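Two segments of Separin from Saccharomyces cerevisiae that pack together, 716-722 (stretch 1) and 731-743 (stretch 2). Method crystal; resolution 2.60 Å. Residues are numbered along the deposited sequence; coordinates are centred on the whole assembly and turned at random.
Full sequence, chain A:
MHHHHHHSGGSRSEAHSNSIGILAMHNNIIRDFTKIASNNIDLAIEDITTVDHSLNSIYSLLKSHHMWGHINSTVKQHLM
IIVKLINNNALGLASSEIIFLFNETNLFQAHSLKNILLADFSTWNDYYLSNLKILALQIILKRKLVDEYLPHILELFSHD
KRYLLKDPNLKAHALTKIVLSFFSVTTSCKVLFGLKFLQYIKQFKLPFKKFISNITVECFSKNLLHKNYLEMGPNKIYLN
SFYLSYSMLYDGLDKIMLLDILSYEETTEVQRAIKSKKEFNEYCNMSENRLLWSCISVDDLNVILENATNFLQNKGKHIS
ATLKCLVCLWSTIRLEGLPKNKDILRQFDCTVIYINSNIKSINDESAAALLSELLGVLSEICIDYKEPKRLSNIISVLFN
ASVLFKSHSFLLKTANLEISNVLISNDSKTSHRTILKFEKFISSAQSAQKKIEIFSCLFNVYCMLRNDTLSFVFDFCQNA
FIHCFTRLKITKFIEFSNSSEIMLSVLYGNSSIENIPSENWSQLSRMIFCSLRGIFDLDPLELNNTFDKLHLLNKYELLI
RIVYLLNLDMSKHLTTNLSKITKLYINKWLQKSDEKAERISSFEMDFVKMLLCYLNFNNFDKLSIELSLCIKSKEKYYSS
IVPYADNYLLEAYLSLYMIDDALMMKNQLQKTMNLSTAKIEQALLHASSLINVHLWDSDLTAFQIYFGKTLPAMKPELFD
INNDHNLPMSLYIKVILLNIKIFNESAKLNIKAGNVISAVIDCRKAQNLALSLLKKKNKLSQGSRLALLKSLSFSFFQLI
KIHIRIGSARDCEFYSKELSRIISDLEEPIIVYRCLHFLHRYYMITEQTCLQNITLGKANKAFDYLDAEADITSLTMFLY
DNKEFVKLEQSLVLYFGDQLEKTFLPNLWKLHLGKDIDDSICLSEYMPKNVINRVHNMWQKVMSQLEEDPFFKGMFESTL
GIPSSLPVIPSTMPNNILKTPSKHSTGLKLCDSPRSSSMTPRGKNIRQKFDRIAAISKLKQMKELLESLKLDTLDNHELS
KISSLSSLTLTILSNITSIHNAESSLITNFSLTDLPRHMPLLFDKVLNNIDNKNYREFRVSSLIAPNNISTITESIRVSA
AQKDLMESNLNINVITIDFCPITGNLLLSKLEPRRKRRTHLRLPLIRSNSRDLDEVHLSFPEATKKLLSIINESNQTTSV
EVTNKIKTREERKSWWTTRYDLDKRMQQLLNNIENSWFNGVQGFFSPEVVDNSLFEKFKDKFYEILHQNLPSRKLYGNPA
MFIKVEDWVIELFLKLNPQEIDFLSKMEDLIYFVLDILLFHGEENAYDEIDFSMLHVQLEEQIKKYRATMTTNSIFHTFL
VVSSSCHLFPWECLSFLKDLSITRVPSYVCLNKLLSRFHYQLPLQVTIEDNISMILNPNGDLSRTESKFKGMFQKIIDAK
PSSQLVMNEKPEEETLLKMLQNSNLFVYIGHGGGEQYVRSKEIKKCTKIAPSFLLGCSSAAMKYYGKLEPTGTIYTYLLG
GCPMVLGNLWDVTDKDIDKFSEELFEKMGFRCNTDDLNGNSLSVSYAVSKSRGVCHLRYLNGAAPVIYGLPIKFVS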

ATOM      1  N   PRO A 716     -19.540   5.847   7.371  1.00 76.39           N
ATOM      2  CA  PRO A 716     -19.845   4.530   6.796  1.00 74.70           C
ATOM      3  C   PRO A 716     -19.158   4.306   5.452  1.00 70.84           C
ATOM      4  O   PRO A 716     -18.664   3.211   5.177  1.00 72.01           O
ATOM      5  N   GLU A 717     -19.109   5.350   4.635  1.00 68.79           N
ATOM      6  CA  GLU A 717     -18.591   5.212   3.287  1.00 77.38           C
ATOM      7  C   GLU A 717     -17.090   4.920   3.303  1.00 73.18           C
ATOM      8  O   GLU A 717     -16.502   4.629   2.260  1.00 70.92           O
ATOM      9  N   LEU A 718     -16.473   4.980   4.481  1.00 69.13           N
ATOM     10  CA  LEU A 718     -15.077   4.574   4.622  1.00 66.11           C
ATOM     11  C   LEU A 718     -14.987   3.070   4.504  1.00 64.01           C
ATOM     12  O   LEU A 718     -13.911   2.505   4.336  1.00 62.39           O
ATOM     13  N   PHE A 719     -16.143   2.426   4.596  1.00 67.22           N
ATOM     14  CA  PHE A 719     -16.210   0.978   4.640  1.00 62.36           C
ATOM     15  C   PHE A 719     -17.164   0.440   3.587  1.00 68.45           C
ATOM     16  O   PHE A 719     -17.720  -0.645   3.745  1.00 66.65           O
ATOM     17  N   ASP A 720     -17.357   1.206   2.515  1.00 71.35           N
ATOM     18  CA  ASP A 720     -18.216   0.767   1.426  1.00 70.26           C
ATOM     19  C   ASP A 720     -17.392   0.123   0.331  1.00 68.82           C
ATOM     20  O   ASP A 720     -17.222   0.681  -0.749  1.00 69.30           O
ATOM     21  N   ILE A 721     -16.894  -1.071   0.626  1.00 69.23           N
ATOM     22  CA  ILE A 721     -15.997  -1.771  -0.277  1.00 71.84           C
ATOM     23  C   ILE A 721     -16.743  -2.371  -1.464  1.00 72.10           C
ATOM     24  O   ILE A 721     -16.122  -2.879  -2.399  1.00 71.44           O
ATOM     25  N   ASN A 722     -18.072  -2.308  -1.422  1.00 75.85           N
ATOM     26  CA  ASN A 722     -18.886  -2.706  -2.565  1.00 76.93           C
ATOM     27  C   ASN A 722     -19.287  -1.506  -3.420  1.00 76.07           C
ATOM     28  O   ASN A 722     -19.993  -1.659  -4.413  1.00 77.47           O
ATOM     29  N   LEU A 731     -11.507   7.294  -5.676  1.00 68.42           N
ATOM     30  CA  LEU A 731     -11.796   7.283  -4.249  1.00 67.45           C
ATOM     31  C   LEU A 731     -12.214   5.904  -3.784  1.00 66.68           C
ATOM     32  O   LEU A 731     -11.968   5.515  -2.638  1.00 68.21           O
ATOM     33  N   TYR A 732     -12.890   5.176  -4.661  1.00 62.47           N
ATOM     34  CA  TYR A 732     -13.339   3.843  -4.301  1.00 67.35           C
ATOM     35  C   TYR A 732     -12.121   2.949  -4.110  1.00 68.23           C
ATOM     36  O   TYR A 732     -12.082   2.172  -3.169  1.00 67.93           O
ATOM     37  N   ILE A 733     -11.128   3.086  -4.990  1.00 67.81           N
ATOM     38  CA  ILE A 733      -9.863   2.381  -4.848  1.00 60.29           C
ATOM     39  C   ILE A 733      -9.221   2.728  -3.500  1.00 66.61           C
ATOM     40  O   ILE A 733      -8.690   1.851  -2.797  1.00 67.35           O
ATOM     41  N   LYS A 734      -9.301   4.005  -3.129  1.00 63.71           N
ATOM     42  CA  LYS A 734      -8.699   4.484  -1.891  1.00 58.60           C
ATOM     43  C   LYS A 734      -9.414   3.931  -0.655  1.00 60.66           C
ATOM     44  O   LYS A 734      -8.774   3.671   0.361  1.00 63.78           O
ATOM     45  N   VAL A 735     -10.731   3.747  -0.750  1.00 65.01           N
ATOM     46  CA  VAL A 735     -11.513   3.108   0.313  1.00 62.99           C
ATOM     47  C   VAL A 735     -11.059   1.653   0.539  1.00 59.77           C
ATOM     48  O   VAL A 735     -10.820   1.230   1.672  1.00 55.06           O
ATOM     49  N   ILE A 736     -10.935   0.896  -0.543  1.00 61.05           N
ATOM     50  CA  ILE A 736     -10.517  -0.488  -0.446  1.00 60.29           C
ATOM     51  C   ILE A 736      -9.132  -0.551   0.166  1.00 60.97           C
ATOM     52  O   ILE A 736      -8.875  -1.374   1.032  1.00 60.35           O
ATOM     53  N   LEU A 737      -8.244   0.337  -0.272  1.00 62.46           N
ATOM     54  CA  LEU A 737      -6.899   0.406   0.297  1.00 58.61           C
ATOM     55  C   LEU A 737      -6.923   0.702   1.799  1.00 55.99           C
ATOM     56  O   LEU A 737      -6.089   0.189   2.537  1.00 57.27           O
ATOM     57  N   LEU A 738      -7.868   1.530   2.245  1.00 56.90           N
ATOM     58  CA  LEU A 738      -7.994   1.831   3.668  1.00 59.28           C
ATOM     59  C   LEU A 738      -8.293   0.555   4.444  1.00 62.76           C
ATOM     60  O   LEU A 738      -7.687   0.277   5.484  1.00 58.88           O
ATOM     61  N   ASN A 739      -9.244  -0.214   3.925  1.00 58.31           N
ATOM     62  CA  ASN A 739      -9.699  -1.416   4.595  1.00 59.46           C
ATOM     63  C   ASN A 739      -8.643  -2.507   4.520  1.00 61.63           C
ATOM     64  O   ASN A 739      -8.564  -3.349   5.393  1.00 63.75           O
ATOM     65  N   ILE A 740      -7.825  -2.476   3.479  1.00 61.38           N
ATOM     66  CA  ILE A 740      -6.711  -3.393   3.369  1.00 59.27           C
ATOM     67  C   ILE A 740      -5.720  -3.105   4.492  1.00 60.88           C
ATOM     68  O   ILE A 740      -5.260  -4.010   5.197  1.00 59.00           O
ATOM     69  N   LYS A 741      -5.421  -1.824   4.669  1.00 58.63           N
ATOM     70  CA  LYS A 741      -4.493  -1.384   5.696  1.00 54.98           C
ATOM     71  C   LYS A 741      -5.023  -1.690   7.098  1.00 59.40           C
ATOM     72  O   LYS A 741      -4.246  -2.000   7.988  1.00 63.98           O
ATOM     73  N   ILE A 742      -6.334  -1.603   7.300  1.00 60.40           N
ATOM     74  CA  ILE A 742      -6.894  -1.894   8.608  1.00 58.54           C
ATOM     75  C   ILE A 742      -6.672  -3.360   8.948  1.00 60.29           C
ATOM     76  O   ILE A 742      -6.149  -3.676  10.012  1.00 58.50           O
ATOM     77  N   PHE A 743      -7.028  -4.247   8.023  1.00 58.10           N
ATOM     78  CA  PHE A 743      -6.848  -5.689   8.220  1.00 63.24           C
ATOM     79  C   PHE A 743      -5.385  -6.130   8.345  1.00 61.20           C
ATOM     80  O   PHE A 743      -5.091  -7.099   9.023  1.00 62.57           O
TER

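Where does the helix of stretch 2 first meet stretch 1? Leu 731 is out of reach, so contact begins at Tyr 732. Its CA-to-CB bond points sideways, but the t rotamer (chi1 174°) brings the ring nearer, and its CE1 lies 3.5 Å from Asp 720 O. Ile 733 and Lys 734, turned elsewhere by the helix, make no contact.

What fills the middle? Val 735, in the t rotamer, points toward stretch 1, where the backbone comes close enough for its methyls to meet carbonyls: CG2 is 3.5 Å from Glu 717 O and CG1 is 3.6 Å from Leu 718 O. Ile 721 (chi1 p) adds a looser apolar contact, its CG2 lying 4.4 Å from Val 735 CG1 and 4.5 Å from CG1 of Ile 736, an m, t side chain pointing sideways.

What follows one turn later? Leu 738 (t, p) points in, its CD2 4.0 Å from CB of Leu 718, which is m, t. Asn 739 (chi1 m) also points toward stretch 1 and is buried between Leu 718, Phe 719 and Ile 721.

How does the contact end? Phe 719 starts away, but with chi1 m its ring comes back, placing CE2 3.9 Å from CD1 of Ile 742 (m, t).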

ATOM      1  CB  PRO A 716     -21.373   4.564   6.620  1.00 67.65           C
ATOM      2  CG  PRO A 716     -21.842   5.543   7.600  1.00 68.31           C
ATOM      3  CD  PRO A 716     -20.769   6.596   7.677  1.00 75.67           C
ATOM      4  CB  GLU A 717     -18.898   6.466   2.445  1.00 76.76           C
ATOM      5  CG  GLU A 717     -18.381   7.772   3.037  1.00 78.43           C
ATOM      6  CD  GLU A 717     -19.371   8.463   3.991  1.00 83.94           C
ATOM      7  OE1 GLU A 717     -19.939   7.790   4.884  1.00 84.16           O
ATOM      8  OE2 GLU A 717     -19.577   9.694   3.857  1.00 90.07           O
ATOM      9  CB  LEU A 718     -14.486   5.022   5.961  1.00 66.04           C
ATOM     10  CG  LEU A 718     -14.209   6.503   6.187  1.00 65.10           C
ATOM     11  CD1 LEU A 718     -13.501   6.705   7.506  1.00 58.48           C
ATOM     12  CD2 LEU A 718     -13.392   7.059   5.036  1.00 65.41           C
ATOM     13  CB  PHE A 719     -16.637   0.524   6.030  1.00 57.57           C
ATOM     14  CG  PHE A 719     -15.791   1.096   7.136  1.00 63.53           C
ATOM     15  CD1 PHE A 719     -16.104   2.323   7.711  1.00 64.83           C
ATOM     16  CD2 PHE A 719     -14.674   0.415   7.594  1.00 56.30           C
ATOM     17  CE1 PHE A 719     -15.319   2.857   8.716  1.00 64.46           C
ATOM     18  CE2 PHE A 719     -13.896   0.939   8.605  1.00 62.19           C
ATOM     19  CZ  PHE A 719     -14.219   2.164   9.163  1.00 65.96           C
ATOM     20  CB  ASP A 720     -19.014   1.927   0.858  1.00 74.95           C
ATOM     21  CG  ASP A 720     -20.061   1.472  -0.127  1.00 78.52           C
ATOM     22  OD1 ASP A 720     -20.407   0.265  -0.111  1.00 80.26           O
ATOM     23  OD2 ASP A 720     -20.540   2.323  -0.903  1.00 79.51           O
ATOM     24  CB  ILE A 721     -15.222  -2.874   0.464  1.00 67.50           C
ATOM     25  CG1 ILE A 721     -16.160  -3.695   1.346  1.00 64.59           C
ATOM     26  CG2 ILE A 721     -14.141  -2.259   1.316  1.00 64.43           C
ATOM     27  CD1 ILE A 721     -16.518  -5.040   0.776  1.00 72.42           C
ATOM     28  CB  ASN A 722     -20.135  -3.459  -2.098  1.00 73.08           C
ATOM     29  CG  ASN A 722     -19.832  -4.893  -1.711  1.00 75.93           C
ATOM     30  OD1 ASN A 722     -18.745  -5.406  -1.973  1.00 73.33           O
ATOM     31  ND2 ASN A 722     -20.800  -5.552  -1.094  1.00 85.81           N
ATOM     32  CB  LEU A 731     -12.915   8.266  -3.902  1.00 72.31           C
ATOM     33  CG  LEU A 731     -12.680   9.765  -4.010  1.00 73.61           C
ATOM     34  CD1 LEU A 731     -13.869  10.481  -3.391  1.00 73.25           C
ATOM     35  CD2 LEU A 731     -11.379  10.141  -3.327  1.00 69.74           C
ATOM     36  CB  TYR A 732     -14.286   3.273  -5.356  1.00 65.89           C
ATOM     37  CG  TYR A 732     -14.676   1.834  -5.113  1.00 66.92           C
ATOM     38  CD1 TYR A 732     -15.001   1.381  -3.836  1.00 63.71           C
ATOM     39  CD2 TYR A 732     -14.727   0.924  -6.166  1.00 65.79           C
ATOM     40  CE1 TYR A 732     -15.357   0.054  -3.613  1.00 67.79           C
ATOM     41  CE2 TYR A 732     -15.085  -0.395  -5.956  1.00 67.11           C
ATOM     42  CZ  TYR A 732     -15.397  -0.827  -4.681  1.00 69.59           C
ATOM     43  OH  TYR A 732     -15.743  -2.144  -4.481  1.00 68.90           O
ATOM     44  CB  ILE A 733      -8.895   2.726  -5.994  1.00 62.47           C
ATOM     45  CG1 ILE A 733      -9.426   2.216  -7.331  1.00 62.20           C
ATOM     46  CG2 ILE A 733      -7.517   2.142  -5.738  1.00 59.67           C
ATOM     47  CD1 ILE A 733      -9.420   0.732  -7.462  1.00 62.25           C
ATOM     48  CB  LYS A 734      -8.681   6.015  -1.867  1.00 62.22           C
ATOM     49  CG  LYS A 734      -7.497   6.626  -2.620  1.00 66.25           C
ATOM     50  CD  LYS A 734      -7.657   8.132  -2.808  1.00 74.21           C
ATOM     51  CE  LYS A 734      -6.421   8.752  -3.460  1.00 78.50           C
ATOM     52  NZ  LYS A 734      -6.364  10.253  -3.302  1.00 81.09           N
ATOM     53  CB  VAL A 735     -13.044   3.153  -0.007  1.00 63.18           C
ATOM     54  CG1 VAL A 735     -13.813   2.115   0.776  1.00 63.40           C
ATOM     55  CG2 VAL A 735     -13.612   4.541   0.264  1.00 64.55           C
ATOM     56  CB  ILE A 736     -10.519  -1.190  -1.816  1.00 61.44           C
ATOM     57  CG1 ILE A 736     -11.916  -1.157  -2.435  1.00 63.29           C
ATOM     58  CG2 ILE A 736     -10.090  -2.627  -1.672  1.00 56.88           C
ATOM     59  CD1 ILE A 736     -11.995  -1.853  -3.791  1.00 69.71           C
ATOM     60  CB  LEU A 737      -6.058   1.461  -0.418  1.00 56.90           C
ATOM     61  CG  LEU A 737      -5.662   1.160  -1.861  1.00 60.71           C
ATOM     62  CD1 LEU A 737      -5.020   2.388  -2.489  1.00 60.21           C
ATOM     63  CD2 LEU A 737      -4.734  -0.036  -1.952  1.00 57.64           C
ATOM     64  CB  LEU A 738      -9.096   2.864   3.928  1.00 51.57           C
ATOM     65  CG  LEU A 738      -9.358   3.146   5.407  1.00 48.54           C
ATOM     66  CD1 LEU A 738      -8.270   4.023   5.981  1.00 50.34           C
ATOM     67  CD2 LEU A 738     -10.727   3.746   5.631  1.00 52.22           C
ATOM     68  CB  ASN A 739     -11.024  -1.890   4.002  1.00 56.73           C
ATOM     69  CG  ASN A 739     -12.213  -1.042   4.466  1.00 60.05           C
ATOM     70  OD1 ASN A 739     -12.472   0.031   3.919  1.00 65.13           O
ATOM     71  ND2 ASN A 739     -12.947  -1.530   5.458  1.00 55.72           N
ATOM     72  CB  ILE A 740      -6.024  -3.276   2.000  1.00 58.61           C
ATOM     73  CG1 ILE A 740      -6.907  -3.927   0.924  1.00 62.41           C
ATOM     74  CG2 ILE A 740      -4.626  -3.882   2.043  1.00 53.35           C
ATOM     75  CD1 ILE A 740      -6.387  -3.817  -0.511  1.00 60.59           C
ATOM     76  CB  LYS A 741      -4.219   0.113   5.548  1.00 50.42           C
ATOM     77  CG  LYS A 741      -2.931   0.599   6.156  1.00 49.88           C
ATOM     78  CD  LYS A 741      -2.872   2.101   6.128  1.00 52.58           C
ATOM     79  CE  LYS A 741      -1.664   2.616   6.857  1.00 59.88           C
ATOM     80  NZ  LYS A 741      -1.737   4.076   7.028  1.00 62.11           N
ATOM     81  CB  ILE A 742      -8.387  -1.567   8.686  1.00 62.38           C
ATOM     82  CG1 ILE A 742      -8.611  -0.050   8.673  1.00 64.18           C
ATOM     83  CG2 ILE A 742      -8.970  -2.127   9.950  1.00 62.83           C
ATOM     84  CD1 ILE A 742     -10.074   0.354   8.610  1.00 58.97           C
ATOM     85  CB  PHE A 743      -7.513  -6.473   7.079  1.00 63.26           C
ATOM     86  CG  PHE A 743      -9.005  -6.525   7.179  1.00 62.61           C
ATOM     87  CD1 PHE A 743      -9.619  -6.867   8.372  1.00 66.68           C
ATOM     88  CD2 PHE A 743      -9.797  -6.209   6.091  1.00 69.02           C
ATOM     89  CE1 PHE A 743     -11.011  -6.897   8.478  1.00 74.04           C
ATOM     90  CE2 PHE A 743     -11.187  -6.229   6.187  1.00 74.75           C
ATOM     91  CZ  PHE A 743     -11.796  -6.577   7.385  1.00 75.63           C
TER